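Local coordinates for computational Design of Enzyme (Synthetic construct, PDB 3TP4), which is a computationally designed enzyme on a glycosyl hydrolase family 26 TIM-barrel scaffold, probably intended to present an activated serine within a catalytic triad, at residues D263-A268 and K308-A313; G221-N226 and L243-Y248; G26-G31 and A313-Y318; D254-G259 and T301-A306; Y215-G220 and L231-G236. All coordinates share one frame; numbering follows the deposited sequence.

Contact 1: residues D263-A268 and K308-A313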
# COMPACT_ATOMS: atom_id res chain seq x y z
N ASP A 263 -16.69 8.38 3.67
CA ASP A 263 -15.61 7.42 3.47
C ASP A 263 -14.49 7.56 4.50
O ASP A 263 -13.96 6.57 4.98
CB ASP A 263 -15.01 7.54 2.07
CG ASP A 263 -15.89 6.91 0.99
OD1 ASP A 263 -16.88 6.23 1.34
OD2 ASP A 263 -15.57 7.08 -0.21
N LEU A 264 -14.12 8.80 4.82
CA LEU A 264 -13.07 9.00 5.81
C LEU A 264 -13.51 8.51 7.19
O LEU A 264 -12.71 7.94 7.94
CB LEU A 264 -12.58 10.46 5.84
CG LEU A 264 -11.73 10.90 4.63
CD1 LEU A 264 -11.45 12.40 4.64
CD2 LEU A 264 -10.41 10.13 4.56
N ARG A 265 -14.78 8.71 7.52
CA ARG A 265 -15.31 8.18 8.77
C ARG A 265 -15.22 6.67 8.75
O ARG A 265 -14.79 6.04 9.71
CB ARG A 265 -16.78 8.56 8.97
CG ARG A 265 -17.02 10.00 9.39
CD ARG A 265 -18.52 10.25 9.59
NE ARG A 265 -19.08 9.39 10.63
CZ ARG A 265 -19.23 9.76 11.90
NH1 ARG A 265 -18.86 10.97 12.28
NH2 ARG A 265 -19.76 8.92 12.78
N MSE A 266 -15.65 6.09 7.63
CA MSE A 266 -15.67 4.65 7.50
C MSE A 266 -14.30 4.02 7.70
O MSE A 266 -14.16 3.06 8.47
CB MSE A 266 -16.20 4.26 6.13
CG MSE A 266 -16.15 2.78 5.87
SE MSE A 266 -16.59 2.43 4.01
CE MSE A 266 -15.03 3.24 3.11
N ILE A 267 -13.29 4.52 7.01
CA ILE A 267 -11.98 3.90 7.15
C ILE A 267 -11.41 4.04 8.57
O ILE A 267 -10.74 3.14 9.06
CB ILE A 267 -10.95 4.35 6.08
CG1 ILE A 267 -10.51 5.80 6.28
CG2 ILE A 267 -11.52 4.13 4.66
CD1 ILE A 267 -9.33 6.17 5.37
N ALA A 268 -11.66 5.19 9.22
CA ALA A 268 -11.23 5.41 10.59
C ALA A 268 -11.92 4.41 11.52
O ALA A 268 -11.31 3.89 12.45
CB ALA A 268 -11.55 6.83 11.03
N LYS A 308 -11.80 18.33 9.36
CA LYS A 308 -11.64 18.79 10.73
C LYS A 308 -12.97 18.81 11.48
O LYS A 308 -13.04 18.48 12.66
CB LYS A 308 -11.00 20.18 10.77
CG LYS A 308 -9.55 20.18 10.33
CD LYS A 308 -9.02 21.59 10.18
CE LYS A 308 -9.05 22.33 11.49
NZ LYS A 308 -8.32 23.64 11.40
N ALA A 309 -14.03 19.19 10.77
CA ALA A 309 -15.35 19.32 11.38
C ALA A 309 -15.95 18.00 11.85
O ALA A 309 -16.96 18.00 12.54
CB ALA A 309 -16.31 20.02 10.42
N ASP A 310 -15.34 16.88 11.47
CA ASP A 310 -15.88 15.57 11.85
C ASP A 310 -14.92 14.81 12.75
O ASP A 310 -13.81 14.48 12.33
CB ASP A 310 -16.16 14.74 10.59
CG ASP A 310 -17.02 13.52 10.87
OD1 ASP A 310 -16.52 12.57 11.50
OD2 ASP A 310 -18.19 13.53 10.46
N PRO A 311 -15.34 14.52 13.99
CA PRO A 311 -14.39 13.93 14.94
C PRO A 311 -13.94 12.52 14.56
O PRO A 311 -12.95 12.02 15.09
CB PRO A 311 -15.17 13.91 16.26
CG PRO A 311 -16.62 14.02 15.87
CD PRO A 311 -16.64 14.83 14.61
N VAL A 312 -14.66 11.87 13.65
CA VAL A 312 -14.28 10.53 13.25
C VAL A 312 -13.49 10.55 11.94
O VAL A 312 -12.45 9.91 11.83
CB VAL A 312 -15.51 9.61 13.09
CG1 VAL A 312 -15.08 8.23 12.56
CG2 VAL A 312 -16.25 9.49 14.43
N ALA A 313 -13.99 11.30 10.95
CA ALA A 313 -13.26 11.47 9.69
C ALA A 313 -11.87 12.10 9.90
O ALA A 313 -10.95 11.87 9.13
CB ALA A 313 -14.08 12.32 8.72

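Contact 2: residues G221-N226 and L243-Y248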
# COMPACT_ATOMS: atom_id res chain seq x y z
N GLY A 221 -11.58 5.01 -3.97
CA GLY A 221 -12.41 5.97 -3.27
C GLY A 221 -13.81 6.07 -3.82
O GLY A 221 -14.15 5.43 -4.82
N GLY A 222 -14.63 6.91 -3.18
CA GLY A 222 -16.01 7.11 -3.58
C GLY A 222 -16.85 5.89 -3.31
O GLY A 222 -17.49 5.35 -4.22
N PHE A 223 -16.87 5.45 -2.05
CA PHE A 223 -17.62 4.26 -1.67
C PHE A 223 -18.99 4.56 -1.07
O PHE A 223 -19.79 3.64 -0.87
CB PHE A 223 -16.78 3.38 -0.73
CG PHE A 223 -15.52 2.86 -1.38
CD1 PHE A 223 -15.58 1.84 -2.31
CD2 PHE A 223 -14.28 3.43 -1.09
CE1 PHE A 223 -14.43 1.37 -2.94
CE2 PHE A 223 -13.13 2.97 -1.71
CZ PHE A 223 -13.20 1.94 -2.63
N GLY A 224 -19.27 5.83 -0.79
CA GLY A 224 -20.53 6.19 -0.17
C GLY A 224 -20.60 5.62 1.23
O GLY A 224 -21.69 5.39 1.79
N GLY A 225 -19.43 5.38 1.81
CA GLY A 225 -19.34 4.84 3.15
C GLY A 225 -19.83 3.42 3.26
O GLY A 225 -20.14 2.95 4.36
N ASN A 226 -19.89 2.71 2.13
CA ASN A 226 -20.37 1.33 2.10
C ASN A 226 -19.25 0.32 2.34
O ASN A 226 -18.42 0.10 1.47
CB ASN A 226 -21.12 1.03 0.79
CG ASN A 226 -22.42 1.84 0.67
OD1 ASN A 226 -23.37 1.60 1.41
ND2 ASN A 226 -22.45 2.80 -0.26
N LEU A 243 -4.85 1.30 6.46
CA LEU A 243 -6.00 1.25 5.57
C LEU A 243 -6.16 2.60 4.90
O LEU A 243 -6.19 3.63 5.58
CB LEU A 243 -7.27 0.94 6.36
CG LEU A 243 -7.22 -0.32 7.23
CD1 LEU A 243 -8.41 -0.36 8.17
CD2 LEU A 243 -7.21 -1.54 6.35
N GLY A 244 -6.28 2.59 3.58
CA GLY A 244 -6.25 3.83 2.81
C GLY A 244 -7.53 4.21 2.08
O GLY A 244 -8.56 3.55 2.20
N LEU A 245 -7.43 5.29 1.31
CA LEU A 245 -8.55 5.84 0.56
C LEU A 245 -7.96 6.82 -0.44
O LEU A 245 -7.15 7.68 -0.06
CB LEU A 245 -9.50 6.62 1.47
CG LEU A 245 -10.77 7.14 0.80
CD1 LEU A 245 -11.80 5.99 0.67
CD2 LEU A 245 -11.38 8.30 1.60
N ASP A 246 -8.37 6.71 -1.70
CA ASP A 246 -7.84 7.55 -2.77
C ASP A 246 -8.99 8.30 -3.45
O ASP A 246 -9.86 7.67 -4.05
CB ASP A 246 -7.10 6.70 -3.80
CG ASP A 246 -6.04 5.81 -3.16
OD1 ASP A 246 -5.26 6.31 -2.33
OD2 ASP A 246 -6.01 4.61 -3.48
N THR A 247 -8.98 9.62 -3.35
CA THR A 247 -10.06 10.42 -3.89
C THR A 247 -9.56 11.74 -4.45
O THR A 247 -9.03 12.58 -3.71
CB THR A 247 -11.12 10.73 -2.81
OG1 THR A 247 -11.66 9.50 -2.32
CG2 THR A 247 -12.24 11.56 -3.40
N TYR A 248 -9.73 11.92 -5.75
CA TYR A 248 -9.44 13.20 -6.40
C TYR A 248 -10.77 13.82 -6.81
O TYR A 248 -11.71 13.10 -7.14
CB TYR A 248 -8.53 13.01 -7.61
CG TYR A 248 -7.06 12.90 -7.27
CD1 TYR A 248 -6.64 12.34 -6.08
CD2 TYR A 248 -6.10 13.38 -8.15
CE1 TYR A 248 -5.28 12.25 -5.77
CE2 TYR A 248 -4.74 13.29 -7.85
CZ TYR A 248 -4.34 12.72 -6.65
OH TYR A 248 -2.99 12.65 -6.36
O HOH W 1 -14.11 9.29 -1.12

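Contact 3: residues G26-G31 and A313-Y318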
# COMPACT_ATOMS: atom_id res chain seq x y z
N GLY A 26 -1.18 7.22 16.84
CA GLY A 26 -1.30 8.24 17.86
C GLY A 26 -1.64 9.62 17.34
O GLY A 26 -2.28 10.42 18.03
N VAL A 27 -1.22 9.92 16.11
CA VAL A 27 -1.49 11.24 15.55
C VAL A 27 -2.95 11.39 15.09
O VAL A 27 -3.45 12.51 14.97
CB VAL A 27 -0.51 11.58 14.39
CG1 VAL A 27 -1.00 10.97 13.08
CG2 VAL A 27 -0.33 13.07 14.26
N ARG A 28 -3.62 10.28 14.84
CA ARG A 28 -4.97 10.32 14.29
C ARG A 28 -5.92 11.18 15.14
O ARG A 28 -6.10 10.92 16.32
CB ARG A 28 -5.52 8.90 14.10
CG ARG A 28 -4.65 8.10 13.12
CD ARG A 28 -5.04 6.63 13.07
NE ARG A 28 -6.45 6.49 12.70
CZ ARG A 28 -7.28 5.60 13.23
NH1 ARG A 28 -6.86 4.75 14.16
NH2 ARG A 28 -8.55 5.57 12.83
N GLY A 29 -6.49 12.21 14.52
CA GLY A 29 -7.36 13.14 15.21
C GLY A 29 -6.66 14.34 15.82
O GLY A 29 -7.30 15.32 16.17
N GLU A 30 -5.33 14.27 15.94
CA GLU A 30 -4.56 15.37 16.52
C GLU A 30 -4.01 16.28 15.41
O GLU A 30 -4.01 17.49 15.54
CB GLU A 30 -3.41 14.84 17.37
CG GLU A 30 -3.87 14.02 18.58
CD GLU A 30 -4.79 14.81 19.49
OE1 GLU A 30 -4.40 15.92 19.92
OE2 GLU A 30 -5.91 14.33 19.78
N GLY A 31 -3.53 15.66 14.34
CA GLY A 31 -3.07 16.39 13.18
C GLY A 31 -2.90 15.40 12.04
O GLY A 31 -2.78 14.20 12.27
N ALA A 313 -13.99 11.30 10.95
CA ALA A 313 -13.26 11.47 9.69
C ALA A 313 -11.87 12.10 9.90
O ALA A 313 -10.95 11.87 9.13
CB ALA A 313 -14.08 12.32 8.72
N SER A 314 -11.73 12.91 10.94
CA SER A 314 -10.42 13.51 11.23
C SER A 314 -9.42 12.48 11.79
O SER A 314 -8.22 12.76 11.88
CB SER A 314 -10.58 14.68 12.20
OG SER A 314 -11.03 14.21 13.45
N ARG A 315 -9.91 11.29 12.15
CA ARG A 315 -9.03 10.22 12.66
C ARG A 315 -8.26 9.50 11.54
O ARG A 315 -8.32 8.28 11.38
CB ARG A 315 -9.78 9.25 13.58
CG ARG A 315 -10.18 9.91 14.92
CD ARG A 315 -10.94 8.95 15.86
NE ARG A 315 -10.17 7.72 16.06
CZ ARG A 315 -9.00 7.67 16.70
NH1 ARG A 315 -8.46 8.77 17.22
NH2 ARG A 315 -8.38 6.51 16.81
N ASN A 316 -7.52 10.30 10.79
CA ASN A 316 -6.72 9.81 9.67
C ASN A 316 -5.31 10.40 9.67
O ASN A 316 -5.14 11.61 9.83
CB ASN A 316 -7.47 10.05 8.37
CG ASN A 316 -8.53 8.99 8.13
OD1 ASN A 316 -8.20 7.83 7.93
ND2 ASN A 316 -9.80 9.38 8.21
N ALA A 317 -4.32 9.54 9.50
CA ALA A 317 -2.94 9.86 9.85
C ALA A 317 -2.20 10.77 8.88
O ALA A 317 -1.38 11.59 9.29
CB ALA A 317 -2.15 8.59 10.07
N TYR A 318 -2.47 10.61 7.58
CA TYR A 318 -1.82 11.43 6.57
C TYR A 318 -2.66 11.56 5.31
O TYR A 318 -3.66 10.84 5.14
CB TYR A 318 -0.40 10.93 6.24
CG TYR A 318 -0.29 9.50 5.70
CD1 TYR A 318 -0.08 8.42 6.55
CD2 TYR A 318 -0.36 9.25 4.32
CE1 TYR A 318 0.04 7.13 6.07
CE2 TYR A 318 -0.24 7.93 3.82
CZ TYR A 318 -0.03 6.88 4.70
OH TYR A 318 0.07 5.58 4.24
O HOH W 2 -5.26 13.11 12.25
O HOH W 3 -10.15 15.46 15.89

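Contact 4: residues D254-G259 and T301-A306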
# COMPACT_ATOMS: atom_id res chain seq x y z
N ASP A 254 -20.44 20.63 -2.28
CA ASP A 254 -20.91 20.16 -0.99
C ASP A 254 -21.15 18.65 -1.03
O ASP A 254 -20.88 17.94 -0.06
CB ASP A 254 -22.20 20.87 -0.57
CG ASP A 254 -21.97 22.31 -0.15
OD1 ASP A 254 -20.79 22.72 -0.04
OD2 ASP A 254 -22.96 23.02 0.09
N ALA A 255 -21.67 18.18 -2.16
CA ALA A 255 -21.95 16.76 -2.33
C ALA A 255 -20.67 15.93 -2.30
O ALA A 255 -20.60 14.89 -1.65
CB ALA A 255 -22.70 16.53 -3.65
N PHE A 256 -19.64 16.39 -3.01
CA PHE A 256 -18.38 15.68 -2.96
C PHE A 256 -17.84 15.63 -1.53
O PHE A 256 -17.40 14.58 -1.06
CB PHE A 256 -17.34 16.32 -3.88
CG PHE A 256 -15.94 15.96 -3.50
CD1 PHE A 256 -15.48 14.67 -3.66
CD2 PHE A 256 -15.11 16.91 -2.93
CE1 PHE A 256 -14.20 14.33 -3.28
CE2 PHE A 256 -13.82 16.57 -2.55
CZ PHE A 256 -13.37 15.28 -2.72
N LEU A 257 -17.86 16.76 -0.86
CA LEU A 257 -17.34 16.84 0.50
C LEU A 257 -18.07 15.88 1.43
O LEU A 257 -17.44 15.19 2.23
CB LEU A 257 -17.40 18.27 1.03
CG LEU A 257 -16.41 19.21 0.35
CD1 LEU A 257 -16.63 20.67 0.78
CD2 LEU A 257 -14.99 18.76 0.64
N ALA A 258 -19.40 15.83 1.31
CA ALA A 258 -20.19 14.91 2.12
C ALA A 258 -19.78 13.47 1.87
O ALA A 258 -19.65 12.68 2.81
CB ALA A 258 -21.70 15.10 1.87
N GLY A 259 -19.58 13.11 0.60
CA GLY A 259 -19.16 11.76 0.25
C GLY A 259 -17.77 11.44 0.79
O GLY A 259 -17.51 10.32 1.25
N THR A 301 -8.51 24.31 1.56
CA THR A 301 -9.07 24.65 2.87
C THR A 301 -10.50 24.14 3.05
O THR A 301 -10.90 23.83 4.16
CB THR A 301 -9.02 26.16 3.15
OG1 THR A 301 -9.72 26.86 2.11
CG2 THR A 301 -7.57 26.65 3.23
N LYS A 302 -11.26 24.04 1.97
CA LYS A 302 -12.60 23.45 2.07
C LYS A 302 -12.53 21.96 2.41
O LYS A 302 -13.29 21.46 3.26
CB LYS A 302 -13.38 23.67 0.77
CG LYS A 302 -13.82 25.09 0.56
CD LYS A 302 -14.42 25.29 -0.82
CE LYS A 302 -15.60 24.36 -1.04
NZ LYS A 302 -16.40 24.76 -2.24
N VAL A 303 -11.62 21.24 1.75
CA VAL A 303 -11.42 19.82 2.06
C VAL A 303 -10.99 19.64 3.51
O VAL A 303 -11.59 18.88 4.25
CB VAL A 303 -10.39 19.17 1.11
CG1 VAL A 303 -9.86 17.87 1.71
CG2 VAL A 303 -11.02 18.91 -0.25
N LEU A 304 -9.96 20.38 3.91
CA LEU A 304 -9.47 20.32 5.28
C LEU A 304 -10.54 20.67 6.31
O LEU A 304 -10.64 20.02 7.35
CB LEU A 304 -8.25 21.23 5.46
CG LEU A 304 -7.60 21.19 6.85
CD1 LEU A 304 -7.04 19.81 7.05
CD2 LEU A 304 -6.49 22.27 7.04
N ALA A 305 -11.33 21.72 6.06
CA ALA A 305 -12.36 22.11 7.03
C ALA A 305 -13.46 21.05 7.19
O ALA A 305 -14.02 20.85 8.28
CB ALA A 305 -12.97 23.46 6.65
N ALA A 306 -13.78 20.35 6.11
CA ALA A 306 -14.76 19.26 6.16
C ALA A 306 -14.24 18.11 7.02
O ALA A 306 -14.97 17.52 7.82
CB ALA A 306 -15.08 18.76 4.77

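Contact 5: residues Y215-G220 and L231-G236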
# COMPACT_ATOMS: atom_id res chain seq x y z
N TYR A 215 2.76 -2.14 5.97
CA TYR A 215 2.06 -2.51 4.75
C TYR A 215 0.76 -1.75 4.58
O TYR A 215 -0.13 -1.83 5.43
CB TYR A 215 1.85 -4.03 4.69
CG TYR A 215 3.15 -4.77 4.48
CD1 TYR A 215 3.90 -5.22 5.57
CD2 TYR A 215 3.65 -4.98 3.21
CE1 TYR A 215 5.10 -5.88 5.39
CE2 TYR A 215 4.85 -5.63 3.01
CZ TYR A 215 5.56 -6.08 4.10
OH TYR A 215 6.76 -6.73 3.90
N ALA A 216 0.65 -1.00 3.49
CA ALA A 216 -0.54 -0.21 3.23
C ALA A 216 -1.38 -0.82 2.12
O ALA A 216 -0.86 -1.43 1.18
CB ALA A 216 -0.16 1.24 2.89
N TRP A 217 -2.69 -0.65 2.24
CA TRP A 217 -3.66 -1.08 1.23
C TRP A 217 -4.78 -0.05 1.19
O TRP A 217 -5.36 0.28 2.23
CB TRP A 217 -4.25 -2.44 1.61
CG TRP A 217 -5.54 -2.80 0.90
CD1 TRP A 217 -5.67 -3.38 -0.34
CD2 TRP A 217 -6.88 -2.61 1.40
NE1 TRP A 217 -7.02 -3.58 -0.63
CE2 TRP A 217 -7.77 -3.10 0.42
CE3 TRP A 217 -7.41 -2.06 2.58
CZ2 TRP A 217 -9.16 -3.07 0.59
CZ3 TRP A 217 -8.77 -2.03 2.74
CH2 TRP A 217 -9.64 -2.53 1.76
N GLY A 218 -5.08 0.46 0.01
CA GLY A 218 -6.24 1.32 -0.18
C GLY A 218 -6.91 0.92 -1.49
O GLY A 218 -6.24 0.85 -2.52
N PRO A 219 -8.22 0.65 -1.45
CA PRO A 219 -8.86 0.06 -2.63
C PRO A 219 -9.39 1.08 -3.63
O PRO A 219 -9.93 0.69 -4.66
CB PRO A 219 -10.01 -0.74 -2.03
CG PRO A 219 -10.41 0.06 -0.84
CD PRO A 219 -9.12 0.64 -0.29
N GLY A 220 -9.22 2.37 -3.34
CA GLY A 220 -9.75 3.42 -4.21
C GLY A 220 -10.53 4.43 -3.38
O GLY A 220 -10.20 4.67 -2.23
N LEU A 231 -14.39 -3.18 1.36
CA LEU A 231 -13.63 -4.38 1.76
C LEU A 231 -13.55 -5.50 0.72
O LEU A 231 -12.98 -6.54 1.01
CB LEU A 231 -14.17 -4.94 3.07
CG LEU A 231 -14.06 -4.00 4.27
CD1 LEU A 231 -14.84 -4.59 5.44
CD2 LEU A 231 -12.59 -3.75 4.63
N ARG A 232 -14.11 -5.29 -0.47
CA ARG A 232 -14.12 -6.36 -1.48
C ARG A 232 -12.74 -6.99 -1.69
O ARG A 232 -12.62 -8.22 -1.78
CB ARG A 232 -14.69 -5.86 -2.81
CG ARG A 232 -16.18 -6.18 -2.98
CD ARG A 232 -16.85 -5.34 -4.08
NE ARG A 232 -16.70 -5.92 -5.41
CZ ARG A 232 -17.33 -5.48 -6.50
NH1 ARG A 232 -18.16 -4.45 -6.43
NH2 ARG A 232 -17.12 -6.08 -7.67
N THR A 233 -11.70 -6.16 -1.75
CA THR A 233 -10.37 -6.64 -2.08
C THR A 233 -9.42 -6.68 -0.88
O THR A 233 -8.20 -6.82 -1.04
CB THR A 233 -9.73 -5.78 -3.20
OG1 THR A 233 -9.49 -4.45 -2.72
CG2 THR A 233 -10.67 -5.71 -4.42
N TYR A 234 -9.97 -6.57 0.33
CA TYR A 234 -9.17 -6.51 1.55
C TYR A 234 -8.33 -7.78 1.75
O TYR A 234 -8.87 -8.87 1.78
CB TYR A 234 -10.10 -6.34 2.74
CG TYR A 234 -9.39 -6.22 4.08
CD1 TYR A 234 -8.40 -5.25 4.28
CD2 TYR A 234 -9.74 -7.04 5.15
CE1 TYR A 234 -7.77 -5.13 5.50
CE2 TYR A 234 -9.11 -6.91 6.38
CZ TYR A 234 -8.12 -5.96 6.55
OH TYR A 234 -7.49 -5.83 7.76
N PRO A 235 -7.00 -7.63 1.89
CA PRO A 235 -6.14 -8.81 2.02
C PRO A 235 -6.26 -9.54 3.37
O PRO A 235 -5.91 -10.71 3.45
CB PRO A 235 -4.72 -8.24 1.84
CG PRO A 235 -4.90 -6.98 1.14
CD PRO A 235 -6.21 -6.41 1.66
N GLY A 236 -6.74 -8.86 4.40
CA GLY A 236 -6.89 -9.49 5.71
C GLY A 236 -6.09 -8.82 6.81
O GLY A 236 -5.05 -8.21 6.54

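Contact 1: residues D263-A268 and K308-A313
The charged end of R265 closes on the carboxylate of D310. NH1 of R265 sits 2.9 Å from OD1 of D310 in a salt bridge with a rather bent hydrogen bond (132°), entering on the syn lone pair of OD1, and a weak second bond links the same nitrogen to OD2 of D310. Guanidinium and carboxylate planes stand 76° apart, so the groups do not pair flat. V312 lies across this pair: its CB and CG2 cover one guanidinium face, while its CG1, anti to the backbone N, rests 3.6 Å from the carbonyl O of R265. CG and CD of R265 lie along the carboxylate, and the bend at chi3 (60°) turns the guanidinium beyond them so that NH1 comes back to D310. D310 is held by its own loop: OD1 accepts from N of V312 through the anti lone pair, an Asx turn, and almost straight from N of A313 at 2.9 Å, met from above the carboxylate plane, an Asx motif. The loop so folded carries the barrel chain from helix 299-308 to strand 318-321. Three donors on OD1 would be expected to keep D310 ionised. Next to the bridge, CB of A313 meets CB of L264 at 3.7 Å, and CB of A268 lies 3.3 Å from the carbonyl O of V312. Further in, L264 packs on L245 and F280.

Contact 2: residues G221-N226 and L243-Y248
L245 leaves strand 242-249 with CG anti to the backbone N (chi1 -175°), which carries the side chain outward. Its CB faces I267 of helix 254-274. At CG the chain forks: CD2 goes to D263 and L264 on that helix, whereas CD1 turns to the 221-226 loop, lying 4.0 Å from CA of G221 and from CD2 of F223. The side chains of L245 and F223 run past each other in opposite directions, and this methyl meets the phenyl ring at its edge, in plane. The carbonyl O of G221, two residues earlier, lies over one face of the F223 ring, 4.1 Å above its centre. Main chains also come close: CA of G221 makes a CH···O contact of 3.2 Å with O of D246, and a side chain at G221 would clash with that oxygen and with OG1 of T247. Water 1 joins the segments, accepting from N of G222 and lying 2.7 Å from OG1 of T247. F223 to N226 form a type I' turn in which O of F223 accepts from both N and ND2 of N226. D246 turns to a salt bridge with R171. The loop is laid over the C-terminal part of a barrel strand and pinned to helix 254-274 by D263, whose carboxylate accepts from N of F223 and of G225, with W182 and Y230 packed around the F223 ring.

Contact 3: residues G26-G31 and A313-Y318
R28 and R315 cross at about a right angle, their guanidinium planes 52° apart. R28 works with its edge: NE (2.9 Å) and NH2 (3.1 Å) both reach the carbonyl O of R315, a side-on grip by two nitrogens on a single atom. NH2 comes in on a lone pair, while NE stands above the carbonyl plane. The R28 chain bends at chi3 (57°) to present this edge, with CG of R28 resting 4.0 Å from CB of A317. R315 bends the same way and brings NH2 over the face of the R28 guanidinium, 3.5 Å from NH1 of R28. R315, whose carbonyl is gripped, is the centre of an inverse gamma turn. Alongside, N of G29 makes a weak bond to O of S314 at 3.2 Å, and water 2 accepts from N of G29 and lies within hydrogen-bonding distance of O of G31 and O of N316. CG1 of V27 touches CB of A317 at 4.0 Å. An alanine in place of R28 removes both of these donors to the R315 carbonyl and would probably loosen the junction between the end of helix 15-27 and the segment leading into strand 318-321. Two cations this close need compensation, which D272 on helix 254-274 appears to supply by bridging both through OD1, with D25 also pairing with R28; both arginines are likely to remain charged.

Contact 4: residues D254-G259 and T301-A306
The phenyl ring of F256 is the one aromatic group here, and it meets the other helix at its edge: CE2 of F256 lies 4.3 Å from CG2 of V303, near the ring plane. Elsewhere around it the ring touches T247 and D249 of strand 242-249 and T251 beyond that strand. L257 carries most of the contact and points toward the other helix, with CG anti to the carbonyl carbon (chi1 -70°). Its CD2 seats among three residues of helix 301-306, 4.0 Å from CA of V303, 4.1 Å from CG2 of V303 and 4.1 Å from CB of A306, with the carbonyl O of K302 equally near. The other branch, CD1 of L257, touches the aliphatic CE of K302 at 4.2 Å. NZ of K302 is hydrogen-bonded to the carbonyl O of G252 and stays 5.3 Å from OD1 of D254, so no salt bridge joins the helices. With no hydrogen bond between the segments, the contact is apolar packing near the surface. The two axes approach to 10.2 Å and cross at -42°, running in broadly the same direction, as expected of successive outer helices in a (βα)8 barrel, here the one following strand 242-249 and the one following strand 282-285.

Contact 5: residues Y215-G220 and L231-G236
W217 carries this contact, its indole sandwiched between the 231-236 loop and a proline of its own segment. With CG anti to the backbone N (chi1 162°), the ring system swings off the end of strand 213-217 and offers one face to the loop. P235 takes the five-membered ring: its CD stands 3.6 Å from the centroid, only 5° off the normal, a CH-pi contact squarely over the face. Y234 takes the six-membered ring, in two ways. Its CA makes an off-centre CH-pi contact, 4.0 Å from the W217 centroid, and its phenol ring turns an edge to the same face, CD1 of Y234 reaching 3.6 Å from CZ3 of W217, with the ring planes at 60°. On the opposite face lies CD of P219, 3.7 Å above the plane. T233 sits at the indole edge, where OG1 accepts a weak, long bond from NE1 of W217 (3.4 Å); the same OG1 also touches CB of P219 at 3.8 Å. L231 adds CD2, 4.3 Å from CH2 of W217. An alanine at W217 would probably strip P235, Y234 and T233 of their common platform and leave the loop less firmly seated. The phenol end of Y234 goes elsewhere, with OH bonded to D237. The indole lies between barrel strand 213-217 and the surrounding helices: main-chain bonds tie W217 to V242 and G244 of adjacent strand 242-249, the side chain packs on Y193 of helix 190-207, and Y230 at the end of helix 227-230 meets it edge-to-face.

From the N terminus, contact 3 opens first, at 26-31, and closes last, at 313-318, so all the others lie within its span; it joins the start of the barrel to its final part. Contact 5 opens next at 215-220, followed at once by contact 2 at 221-226; they close in that order, at 231-236 and 243-248, so the two cross. Both reach neighbouring strands 213-217 and 242-249, with W217 bonded to G244 and, past the strand end, G220 to D246. Helix 254-274 then opens contacts 4 and 1, which cross likewise, closing at 301-306 and 308-313. This helix also meets contact 2, linking strand 242-249 to the outer layer, and contacts 1 and 3 share A313.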